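Local structure of endoglucanase family 5 (Clostridium acetobutylicum ATCC 824, 6PZ7) at residues 277-282 with 326-331; 271-276 with 312-317; 301-306 with 317-322; 220-225 with 245-250. The protein probably hydrolyses internal beta-1,4-glucosidic bonds of cellulose and related polysaccharides, as a broad-specificity endoglucanase of glycoside hydrolase family 5, subfamily 4. All blocks are in the same frame, centred on the assembly; numbering follows the deposited sequence.

In the fold
Followed from the N terminus, the first five strands of the closed eight-stranded barrel precede all four contacts. Contact 4 then closes a loop of its own between the end of strand 216-221 and helix 241-259, and is finished before the others begin. Contact 2 opens after strand 265-270, contact 1 at the start of helix 278-294 and contact 3 at the end of strand 298-303. They close in the order 2, 3, 1: contact 3 is nested inside contact 1, while contact 2 crosses both and shares Leu317 with contact 3. Together these three tie the last two strands, the loops after them and the helices 278-294 and 327-334 into one region.

Contact 1: 277-282 with 326-331; sequences NESSRA and FPKLVR
Glu278 and Leu329 meet where two neighbouring helices of the outer layer of the (beta/alpha)8 barrel start side by side; the short segments 278-282 and 327-331 run parallel, their axes 8.6 Å apart. Ala282 suits this close approach, because its lone methyl lets its CA come within 4.4 Å of Leu329 CA. The inner part is tight. The guanidinium of Arg281 has Leu329 CD2 over the centre of one face, 3.7 Å from CZ, and its plane stands 74° from that of the Phe326 ring. NH1 points into the face of the ring in a cation-pi contact, while NH2 is held by the carbonyl of Ser272. Arginine can serve both neighbours: its flat face packs against the leucine methyl and its positive NH1 end lies over the electron-rich ring. The outer part is looser: Lys328 stretches fully extended across Ala282 to exposed Ser279, a serine with two positions, where NZ comes 3.4 Å from OG, a weak and doubtful bond at best. Between the two lies Glu278. With CG anti to the backbone N (chi1 -176°) and an extended chain, its carboxylate reaches the first-turn amides of helix 327-334, which lack an acceptor a turn earlier; the helix N-terminus probably also favours its negative charge. OE2 receives a short but bent, weak bond from Lys328 N, and through its anti lone pair a straighter one from Leu329 N at 3.0 Å.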
# COMPACT_ATOMS: atom_id res chain seq x y z
N ASN A 277 -10.79 -17.70 13.87
CA ASN A 277 -11.83 -17.87 12.86
C ASN A 277 -11.21 -18.05 11.48
O ASN A 277 -11.65 -17.45 10.50
CB ASN A 277 -12.82 -16.69 12.88
CG ASN A 277 -12.14 -15.37 12.55
OD1 ASN A 277 -10.94 -15.18 12.76
ND2 ASN A 277 -12.93 -14.41 12.07
N GLU A 278 -10.16 -18.87 11.40
CA GLU A 278 -9.41 -18.99 10.15
C GLU A 278 -10.30 -19.37 8.98
O GLU A 278 -10.09 -18.87 7.86
CB GLU A 278 -8.25 -20.01 10.28
CG GLU A 278 -7.40 -20.04 8.97
CD GLU A 278 -6.25 -20.99 9.03
OE1 GLU A 278 -6.13 -21.76 10.01
OE2 GLU A 278 -5.46 -20.99 8.08
N SER A 279 -11.29 -20.24 9.19
CA SER A 279 -12.14 -20.68 8.08
C SER A 279 -12.89 -19.50 7.47
O SER A 279 -12.98 -19.38 6.24
CB SER A 279 -13.12 -21.72 8.59
OG SER A 279 -12.44 -22.81 9.14
N SER A 280 -13.49 -18.67 8.31
CA SER A 280 -14.18 -17.48 7.79
C SER A 280 -13.21 -16.54 7.10
O SER A 280 -13.54 -15.94 6.07
CB SER A 280 -14.89 -16.74 8.93
OG SER A 280 -16.10 -17.39 9.32
N ARG A 281 -12.06 -16.32 7.71
CA ARG A 281 -11.07 -15.43 7.10
C ARG A 281 -10.63 -15.95 5.74
O ARG A 281 -10.45 -15.16 4.80
CB ARG A 281 -9.85 -15.29 8.02
CG ARG A 281 -10.14 -14.63 9.37
CD ARG A 281 -8.96 -14.69 10.31
NE ARG A 281 -7.88 -13.80 9.89
CZ ARG A 281 -6.63 -13.88 10.32
NH1 ARG A 281 -6.25 -14.88 11.12
NH2 ARG A 281 -5.74 -12.96 9.95
N ALA A 282 -10.45 -17.27 5.60
CA ALA A 282 -10.09 -17.88 4.33
C ALA A 282 -11.23 -17.79 3.32
O ALA A 282 -10.98 -17.54 2.14
CB ALA A 282 -9.66 -19.33 4.55
N PHE A 326 -1.41 -19.43 9.67
CA PHE A 326 -2.77 -19.69 9.20
C PHE A 326 -2.65 -20.29 7.80
O PHE A 326 -2.78 -19.59 6.79
CB PHE A 326 -3.62 -18.42 9.21
CG PHE A 326 -3.71 -17.78 10.57
CD1 PHE A 326 -4.47 -18.34 11.57
CD2 PHE A 326 -2.98 -16.66 10.84
CE1 PHE A 326 -4.48 -17.74 12.85
CE2 PHE A 326 -3.03 -16.08 12.09
CZ PHE A 326 -3.76 -16.60 13.05
N PRO A 327 -2.33 -21.58 7.70
CA PRO A 327 -1.96 -22.16 6.39
C PRO A 327 -3.11 -22.21 5.42
O PRO A 327 -2.89 -22.08 4.21
CB PRO A 327 -1.43 -23.56 6.76
CG PRO A 327 -2.07 -23.86 8.09
CD PRO A 327 -2.13 -22.54 8.80
N LYS A 328 -4.34 -22.40 5.88
CA LYS A 328 -5.47 -22.41 4.95
C LYS A 328 -5.70 -21.02 4.37
O LYS A 328 -5.92 -20.85 3.17
CB LYS A 328 -6.69 -22.88 5.70
CG LYS A 328 -8.01 -22.88 4.95
CD LYS A 328 -9.14 -23.22 5.91
CE LYS A 328 -10.48 -23.22 5.21
NZ LYS A 328 -11.52 -23.98 6.04
N LEU A 329 -5.56 -20.00 5.21
CA LEU A 329 -5.73 -18.62 4.80
C LEU A 329 -4.67 -18.22 3.79
O LEU A 329 -4.98 -17.62 2.77
CB LEU A 329 -5.72 -17.73 6.05
CG LEU A 329 -5.73 -16.25 5.86
CD1 LEU A 329 -6.90 -15.75 4.99
CD2 LEU A 329 -5.73 -15.55 7.17
N VAL A 330 -3.40 -18.53 4.07
CA VAL A 330 -2.37 -18.14 3.11
C VAL A 330 -2.66 -18.76 1.75
O VAL A 330 -2.54 -18.11 0.71
CB VAL A 330 -0.96 -18.48 3.63
CG1 VAL A 330 0.10 -17.90 2.65
CG2 VAL A 330 -0.71 -17.93 5.02
N ARG A 331 -3.02 -20.05 1.75
CA ARG A 331 -3.27 -20.73 0.49
C ARG A 331 -4.42 -20.08 -0.29
O ARG A 331 -4.34 -19.96 -1.52
CB ARG A 331 -3.50 -22.22 0.72
CG ARG A 331 -3.52 -23.07 -0.54
CD ARG A 331 -2.15 -23.13 -1.20
NE ARG A 331 -2.21 -23.95 -2.40
CZ ARG A 331 -1.16 -24.26 -3.14
NH1 ARG A 331 0.04 -23.83 -2.82
NH2 ARG A 331 -1.34 -25.03 -4.21

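Contact 2: 271-276 with 312-317; sequences GSINKN and DNYGIL
The carbonyl oxygen of Asn313 is gripped by two groups of the facing loop. Asn274 N donates a hydrogen bond of 3.0 Å to Asn313 O, tilted 19° from the carbonyl plane, and Ile273 adds a CA-H...O contact in which CA stands 3.3 Å from that same oxygen. Beside this polar grip, Ile273 lays its CG2 methyl over one face of the Tyr314 ring, offset toward the rim, in a CH-pi contact with CG2 3.5 Å from the ring centroid. Chi1 of 63° puts CG1 between the backbone N and the carbonyl carbon and leaves CG2 anti to the latter. A beta-branched residue suits this place, since its second branch meets the ring close to the main chain. Both segments are loops that follow the last two strands of the TIM barrel, at the C-terminal end of the strands. Gly271 brings its backbone to the ring edge, C to CE1 4.0 Å; its phi of 156° would press a side chain against the preceding carbonyl. Further along, Asn274 folds its own loop: OD1 accepts from Asn276 N at 2.8 Å, making an Asx turn, while ND2 reaches Ser307 O. Tyr314 in turn offers its backbone O to Trp301 NE1.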
# COMPACT_ATOMS: atom_id res chain seq x y z
N GLY A 271 -7.24 -7.22 4.42
CA GLY A 271 -6.94 -8.26 5.39
C GLY A 271 -8.03 -8.35 6.43
O GLY A 271 -9.03 -7.63 6.38
N SER A 272 -7.82 -9.26 7.37
CA SER A 272 -8.71 -9.44 8.52
C SER A 272 -7.89 -9.78 9.74
O SER A 272 -6.81 -10.37 9.62
CB SER A 272 -9.74 -10.56 8.23
OG SER A 272 -9.07 -11.82 8.01
N ILE A 273 -8.43 -9.44 10.92
CA ILE A 273 -7.77 -9.77 12.17
C ILE A 273 -8.13 -11.19 12.62
O ILE A 273 -9.15 -11.77 12.23
CB ILE A 273 -8.07 -8.73 13.27
CG1 ILE A 273 -9.57 -8.68 13.63
CG2 ILE A 273 -7.54 -7.37 12.81
CD1 ILE A 273 -9.89 -7.82 14.86
N ASN A 274 -7.28 -11.74 13.46
CA ASN A 274 -7.49 -13.06 14.05
C ASN A 274 -8.55 -13.03 15.14
O ASN A 274 -8.32 -12.53 16.24
CB ASN A 274 -6.15 -13.56 14.60
CG ASN A 274 -6.27 -14.92 15.24
OD1 ASN A 274 -7.27 -15.65 15.05
ND2 ASN A 274 -5.26 -15.31 16.00
N LYS A 275 -9.70 -13.62 14.86
CA LYS A 275 -10.76 -13.85 15.83
C LYS A 275 -10.97 -15.35 16.03
O LYS A 275 -12.10 -15.83 16.18
CB LYS A 275 -12.07 -13.19 15.41
CG LYS A 275 -12.01 -11.67 15.26
CD LYS A 275 -13.32 -11.12 14.65
CE LYS A 275 -13.32 -9.60 14.66
NZ LYS A 275 -14.39 -9.04 13.77
N ASN A 276 -9.89 -16.13 16.02
CA ASN A 276 -9.97 -17.59 16.14
C ASN A 276 -10.93 -18.17 15.11
O ASN A 276 -11.78 -19.02 15.41
CB ASN A 276 -10.40 -18.03 17.55
CG ASN A 276 -9.28 -18.03 18.53
OD1 ASN A 276 -8.18 -18.46 18.23
ND2 ASN A 276 -9.56 -17.55 19.74
N ASP A 312 -6.13 -5.68 15.88
CA ASP A 312 -4.93 -5.33 15.13
C ASP A 312 -4.02 -6.52 14.84
O ASP A 312 -2.85 -6.31 14.48
CB ASP A 312 -4.15 -4.19 15.82
CG ASP A 312 -3.20 -3.47 14.90
OD1 ASP A 312 -3.59 -3.20 13.77
OD2 ASP A 312 -2.07 -3.20 15.32
N ASN A 313 -4.48 -7.76 14.96
CA ASN A 313 -3.62 -8.91 14.71
C ASN A 313 -3.86 -9.42 13.29
O ASN A 313 -4.64 -10.33 13.06
CB ASN A 313 -3.88 -10.02 15.73
CG ASN A 313 -3.26 -9.73 17.09
OD1 ASN A 313 -2.08 -9.98 17.30
ND2 ASN A 313 -4.08 -9.27 18.04
N TYR A 314 -3.17 -8.80 12.32
CA TYR A 314 -3.27 -9.10 10.90
C TYR A 314 -2.18 -10.05 10.40
O TYR A 314 -2.22 -10.46 9.21
CB TYR A 314 -3.18 -7.79 10.07
CG TYR A 314 -4.37 -6.88 10.22
CD1 TYR A 314 -5.51 -7.10 9.48
CD2 TYR A 314 -4.33 -5.77 11.05
CE1 TYR A 314 -6.60 -6.26 9.59
CE2 TYR A 314 -5.41 -4.90 11.14
CZ TYR A 314 -6.54 -5.18 10.41
OH TYR A 314 -7.67 -4.36 10.47
N GLY A 315 -1.21 -10.39 11.23
CA GLY A 315 -0.08 -11.19 10.77
C GLY A 315 -0.48 -12.60 10.41
O GLY A 315 -1.24 -13.25 11.13
N ILE A 316 0.11 -13.12 9.34
CA ILE A 316 -0.11 -14.49 8.91
C ILE A 316 1.18 -15.29 8.83
O ILE A 316 1.11 -16.54 8.85
CB ILE A 316 -0.96 -14.58 7.61
CG1 ILE A 316 -0.28 -13.86 6.46
CG2 ILE A 316 -2.36 -13.99 7.87
CD1 ILE A 316 -1.02 -13.96 5.10
N LEU A 317 2.34 -14.63 8.74
CA LEU A 317 3.65 -15.26 8.82
C LEU A 317 4.23 -15.01 10.21
O LEU A 317 4.21 -13.85 10.69
CB LEU A 317 4.58 -14.65 7.78
CG LEU A 317 6.03 -15.15 7.77
CD1 LEU A 317 6.12 -16.61 7.44
CD2 LEU A 317 6.87 -14.35 6.81

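Contact 3: 301-306 with 317-322; sequences WWDNGK and LDRNNL
Asp303 and Arg319 lie alongside each other, running opposite ways, with carboxylate and guanidinium planes 51° apart. The salt bridge between them is long, OD1 to NH2 3.8 Å. A water bridges the two segments: it donates to Asp303 OD1 at 2.6 Å and to Leu317 O, and accepts from Arg319 NE at 2.8 Å. Asp303 lies toward the C-terminal side of the last barrel strand of this TIM-barrel enzyme, and its CG, anti to the backbone N (chi1 -174°), carries the carboxylate toward segment 317-322. The other oxygen, OD2, uses its syn lone pair for Leu317 N, a nearly straight bond of 3.2 Å, and also accepts from Ile316 N and Trp20 NE1. Aspartate suits the place because its short side chain can serve the facing strand with one oxygen and its own loop with the other: OD1 takes Gly305 N at 2.9 Å in an Asx turn. Gly305 has a positive phi of 82°, a backbone shape that glycine adopts easily. Arg319 is long enough to continue to the loop after the first barrel strand, where NH1 bonds Thr25 OG1 and NH2 Gly23 O, while Leu317 turns its apolar end to helix 42-51. With amide, indole and water donors on it and a guanidinium nearby, the buried carboxylate of Asp303 is probably ionised, its charge probably spread over several bonds.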
# COMPACT_ATOMS: atom_id res chain seq x y z
N TRP A 301 -2.05 -8.22 0.87
CA TRP A 301 -2.44 -8.48 2.26
C TRP A 301 -1.62 -7.65 3.23
O TRP A 301 -0.40 -7.58 3.10
CB TRP A 301 -2.23 -9.97 2.56
CG TRP A 301 -2.67 -10.36 3.96
CD1 TRP A 301 -1.93 -10.29 5.09
CD2 TRP A 301 -3.95 -10.83 4.36
NE1 TRP A 301 -2.67 -10.67 6.17
CE2 TRP A 301 -3.91 -11.03 5.74
CE3 TRP A 301 -5.14 -11.14 3.67
CZ2 TRP A 301 -5.00 -11.52 6.45
CZ3 TRP A 301 -6.20 -11.65 4.37
CH2 TRP A 301 -6.12 -11.82 5.75
N TRP A 302 -2.27 -7.04 4.21
CA TRP A 302 -1.57 -6.33 5.29
C TRP A 302 -1.14 -7.30 6.39
O TRP A 302 -1.96 -7.87 7.09
CB TRP A 302 -2.46 -5.24 5.89
CG TRP A 302 -1.76 -4.47 6.98
CD1 TRP A 302 -1.97 -4.59 8.33
CD2 TRP A 302 -0.68 -3.55 6.81
NE1 TRP A 302 -1.09 -3.78 9.01
CE2 TRP A 302 -0.29 -3.14 8.11
CE3 TRP A 302 -0.00 -3.04 5.71
CZ2 TRP A 302 0.74 -2.21 8.31
CZ3 TRP A 302 1.02 -2.11 5.92
CH2 TRP A 302 1.37 -1.71 7.21
N ASP A 303 0.17 -7.46 6.57
CA ASP A 303 0.77 -8.33 7.57
C ASP A 303 1.63 -7.44 8.47
O ASP A 303 2.67 -6.93 8.05
CB ASP A 303 1.58 -9.47 6.94
CG ASP A 303 2.07 -10.45 7.96
OD1 ASP A 303 2.52 -9.99 9.02
OD2 ASP A 303 1.99 -11.67 7.70
N ASN A 304 1.24 -7.28 9.72
CA ASN A 304 1.99 -6.47 10.69
C ASN A 304 2.78 -7.30 11.69
O ASN A 304 3.32 -6.75 12.65
CB ASN A 304 1.08 -5.45 11.37
CG ASN A 304 -0.04 -6.08 12.17
OD1 ASN A 304 -0.18 -7.31 12.25
ND2 ASN A 304 -0.87 -5.23 12.74
N GLY A 305 2.85 -8.61 11.50
CA GLY A 305 3.63 -9.44 12.40
C GLY A 305 2.93 -9.81 13.69
O GLY A 305 3.58 -10.37 14.60
N LYS A 306 1.66 -9.49 13.84
CA LYS A 306 0.89 -9.73 15.07
C LYS A 306 -0.15 -10.80 14.75
O LYS A 306 -1.11 -10.55 13.99
CB LYS A 306 0.22 -8.43 15.52
CG LYS A 306 1.23 -7.36 15.98
CD LYS A 306 0.54 -5.99 16.12
CE LYS A 306 -0.39 -5.93 17.28
NZ LYS A 306 -0.81 -4.50 17.45
N LEU A 317 2.34 -14.63 8.74
CA LEU A 317 3.65 -15.26 8.82
C LEU A 317 4.23 -15.01 10.21
O LEU A 317 4.21 -13.85 10.69
CB LEU A 317 4.58 -14.65 7.78
CG LEU A 317 6.03 -15.15 7.77
CD1 LEU A 317 6.12 -16.61 7.44
CD2 LEU A 317 6.87 -14.35 6.81
N ASP A 318 4.74 -16.03 10.87
CA ASP A 318 5.56 -15.85 12.06
C ASP A 318 6.98 -15.67 11.54
O ASP A 318 7.62 -16.63 11.08
CB ASP A 318 5.44 -17.04 13.02
CG ASP A 318 6.31 -16.89 14.26
OD1 ASP A 318 7.34 -16.18 14.25
OD2 ASP A 318 6.01 -17.59 15.27
N ARG A 319 7.47 -14.43 11.58
CA ARG A 319 8.76 -14.11 10.99
C ARG A 319 9.91 -14.68 11.81
O ARG A 319 10.99 -14.92 11.26
CB ARG A 319 8.94 -12.61 10.91
CG ARG A 319 7.91 -11.94 10.05
CD ARG A 319 8.11 -10.45 9.98
NE ARG A 319 6.93 -9.76 9.50
CZ ARG A 319 6.82 -8.45 9.42
NH1 ARG A 319 7.87 -7.68 9.68
NH2 ARG A 319 5.66 -7.91 9.09
N ASN A 320 9.71 -14.90 13.10
CA ASN A 320 10.79 -15.33 13.98
C ASN A 320 11.11 -16.80 13.81
O ASN A 320 12.27 -17.19 14.04
CB ASN A 320 10.39 -15.07 15.43
CG ASN A 320 10.32 -13.62 15.74
OD1 ASN A 320 11.28 -12.90 15.50
ND2 ASN A 320 9.20 -13.17 16.27
N ASN A 321 10.13 -17.63 13.48
CA ASN A 321 10.37 -19.05 13.25
C ASN A 321 10.04 -19.46 11.82
O ASN A 321 9.98 -20.66 11.52
CB ASN A 321 9.64 -19.93 14.26
CG ASN A 321 8.16 -19.87 14.09
OD1 ASN A 321 7.64 -19.15 13.26
ND2 ASN A 321 7.45 -20.67 14.88
N LEU A 322 9.84 -18.48 10.93
CA LEU A 322 9.63 -18.71 9.52
C LEU A 322 8.49 -19.71 9.26
O LEU A 322 8.64 -20.64 8.46
CB LEU A 322 10.92 -19.15 8.81
CG LEU A 322 12.06 -18.12 8.88
CD1 LEU A 322 13.33 -18.70 8.27
CD2 LEU A 322 11.71 -16.81 8.18
O HOH W 1 4.67 -11.36 9.70

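Contact 4: 220-225 with 245-250; sequences LHMYAP and DALDGQ
Met222 has CG anti to the backbone N (chi1 -170°) and runs straight to SD, where a bend at chi3 of 82° swings CE toward Leu247 and Gln250. Leu247 answers from the helix with CG also anti to its backbone N, and its CD1 lies 4.0 Å from Met222 CE. This is the beta-alpha packing of the TIM barrel: the chain leaving strand 216-221 rests against helix 241-259, which follows that strand in the outer layer. Methionine suits the place, as its unbranched, flexible chain can cross from the strand end to the helix and settle between two side chains one helical turn apart. SD and CE both touch the CB of Gln250, SD at 3.9 Å, and Met222 also packs on Leu251 and Ile254 of the same helix. Leu247 is shared: it also packs on Leu284, Phe287 and Tyr288 of helix 278-294. No hydrogen bond links the two segments, which meet by packing alone, mostly apolar. Ala224, just before the cis peptide bond to Pro225, points its CB at the helix, 4.1 Å from Leu247 CD1. A small side chain suits this place, where one methyl meets both that leucine branch and the amide end of Gln250. The far end of Gln250, extended beyond CG, comes over the same methyl, with OE1 3.3 Å from Ala224 CB.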
# COMPACT_ATOMS: atom_id res chain seq x y z
N LEU A 220 -5.79 1.96 -3.58
CA LEU A 220 -6.92 1.98 -2.66
C LEU A 220 -6.66 0.96 -1.56
O LEU A 220 -6.00 -0.06 -1.79
CB LEU A 220 -8.24 1.64 -3.37
CG LEU A 220 -8.60 2.54 -4.55
CD1 LEU A 220 -9.80 1.95 -5.29
CD2 LEU A 220 -8.88 3.95 -4.11
N HIS A 221 -7.16 1.23 -0.35
CA HIS A 221 -7.07 0.30 0.77
C HIS A 221 -8.50 -0.04 1.18
O HIS A 221 -9.35 0.86 1.26
CB HIS A 221 -6.32 0.88 1.95
CG HIS A 221 -4.89 1.19 1.62
ND1 HIS A 221 -4.08 1.88 2.48
CD2 HIS A 221 -4.13 0.91 0.53
CE1 HIS A 221 -2.87 2.01 1.94
NE2 HIS A 221 -2.88 1.45 0.75
N MET A 222 -8.81 -1.32 1.39
CA MET A 222 -10.19 -1.71 1.66
C MET A 222 -10.24 -3.00 2.49
O MET A 222 -10.21 -4.13 1.96
CB MET A 222 -10.94 -1.88 0.34
CG MET A 222 -12.45 -2.05 0.52
SD MET A 222 -13.47 -2.09 -0.94
CE MET A 222 -13.25 -3.78 -1.41
N TYR A 223 -10.38 -2.82 3.79
CA TYR A 223 -10.45 -3.91 4.74
C TYR A 223 -11.92 -4.27 4.94
O TYR A 223 -12.52 -4.03 5.98
CB TYR A 223 -9.80 -3.55 6.06
CG TYR A 223 -8.31 -3.33 6.05
CD1 TYR A 223 -7.45 -4.26 6.60
CD2 TYR A 223 -7.74 -2.14 5.53
CE1 TYR A 223 -6.10 -4.04 6.66
CE2 TYR A 223 -6.37 -1.92 5.59
CZ TYR A 223 -5.55 -2.87 6.16
OH TYR A 223 -4.20 -2.67 6.27
N ALA A 224 -12.50 -4.81 3.92
CA ALA A 224 -13.94 -5.08 3.88
C ALA A 224 -14.26 -6.54 4.19
O ALA A 224 -13.47 -7.44 3.85
CB ALA A 224 -14.50 -4.75 2.49
N PRO A 225 -15.43 -6.82 4.77
CA PRO A 225 -16.33 -5.85 5.42
C PRO A 225 -15.76 -5.45 6.77
O PRO A 225 -15.22 -6.28 7.52
CB PRO A 225 -17.63 -6.64 5.59
CG PRO A 225 -17.20 -8.08 5.67
CD PRO A 225 -15.89 -8.20 4.92
N ASP A 245 -22.49 -10.66 -1.83
CA ASP A 245 -23.11 -9.55 -2.55
C ASP A 245 -22.51 -8.21 -2.13
O ASP A 245 -22.27 -7.34 -2.98
CB ASP A 245 -24.60 -9.53 -2.25
CG ASP A 245 -25.40 -10.53 -3.01
OD1 ASP A 245 -24.87 -11.28 -3.87
OD2 ASP A 245 -26.61 -10.61 -2.69
N ALA A 246 -22.29 -8.00 -0.84
CA ALA A 246 -21.78 -6.70 -0.39
C ALA A 246 -20.36 -6.48 -0.90
O ALA A 246 -20.00 -5.39 -1.37
CB ALA A 246 -21.82 -6.63 1.13
N LEU A 247 -19.51 -7.50 -0.80
CA LEU A 247 -18.13 -7.34 -1.23
C LEU A 247 -18.05 -7.20 -2.74
O LEU A 247 -17.29 -6.36 -3.25
CB LEU A 247 -17.29 -8.52 -0.72
CG LEU A 247 -15.81 -8.48 -1.10
CD1 LEU A 247 -15.13 -7.21 -0.75
CD2 LEU A 247 -15.10 -9.66 -0.47
N ASP A 248 -18.81 -7.98 -3.48
CA ASP A 248 -18.85 -7.82 -4.93
C ASP A 248 -19.31 -6.42 -5.31
O ASP A 248 -18.78 -5.82 -6.27
CB ASP A 248 -19.76 -8.86 -5.58
CG ASP A 248 -19.74 -8.77 -7.06
OD1 ASP A 248 -18.68 -9.04 -7.64
OD2 ASP A 248 -20.82 -8.44 -7.64
N GLY A 249 -20.29 -5.87 -4.59
CA GLY A 249 -20.73 -4.51 -4.86
C GLY A 249 -19.60 -3.50 -4.68
O GLY A 249 -19.44 -2.56 -5.48
N GLN A 250 -18.79 -3.66 -3.63
CA GLN A 250 -17.69 -2.73 -3.40
C GLN A 250 -16.63 -2.86 -4.49
O GLN A 250 -16.13 -1.84 -5.01
CB GLN A 250 -17.09 -3.01 -2.02
CG GLN A 250 -17.99 -2.63 -0.85
CD GLN A 250 -17.51 -3.21 0.43
OE1 GLN A 250 -17.10 -4.37 0.49
NE2 GLN A 250 -17.55 -2.43 1.48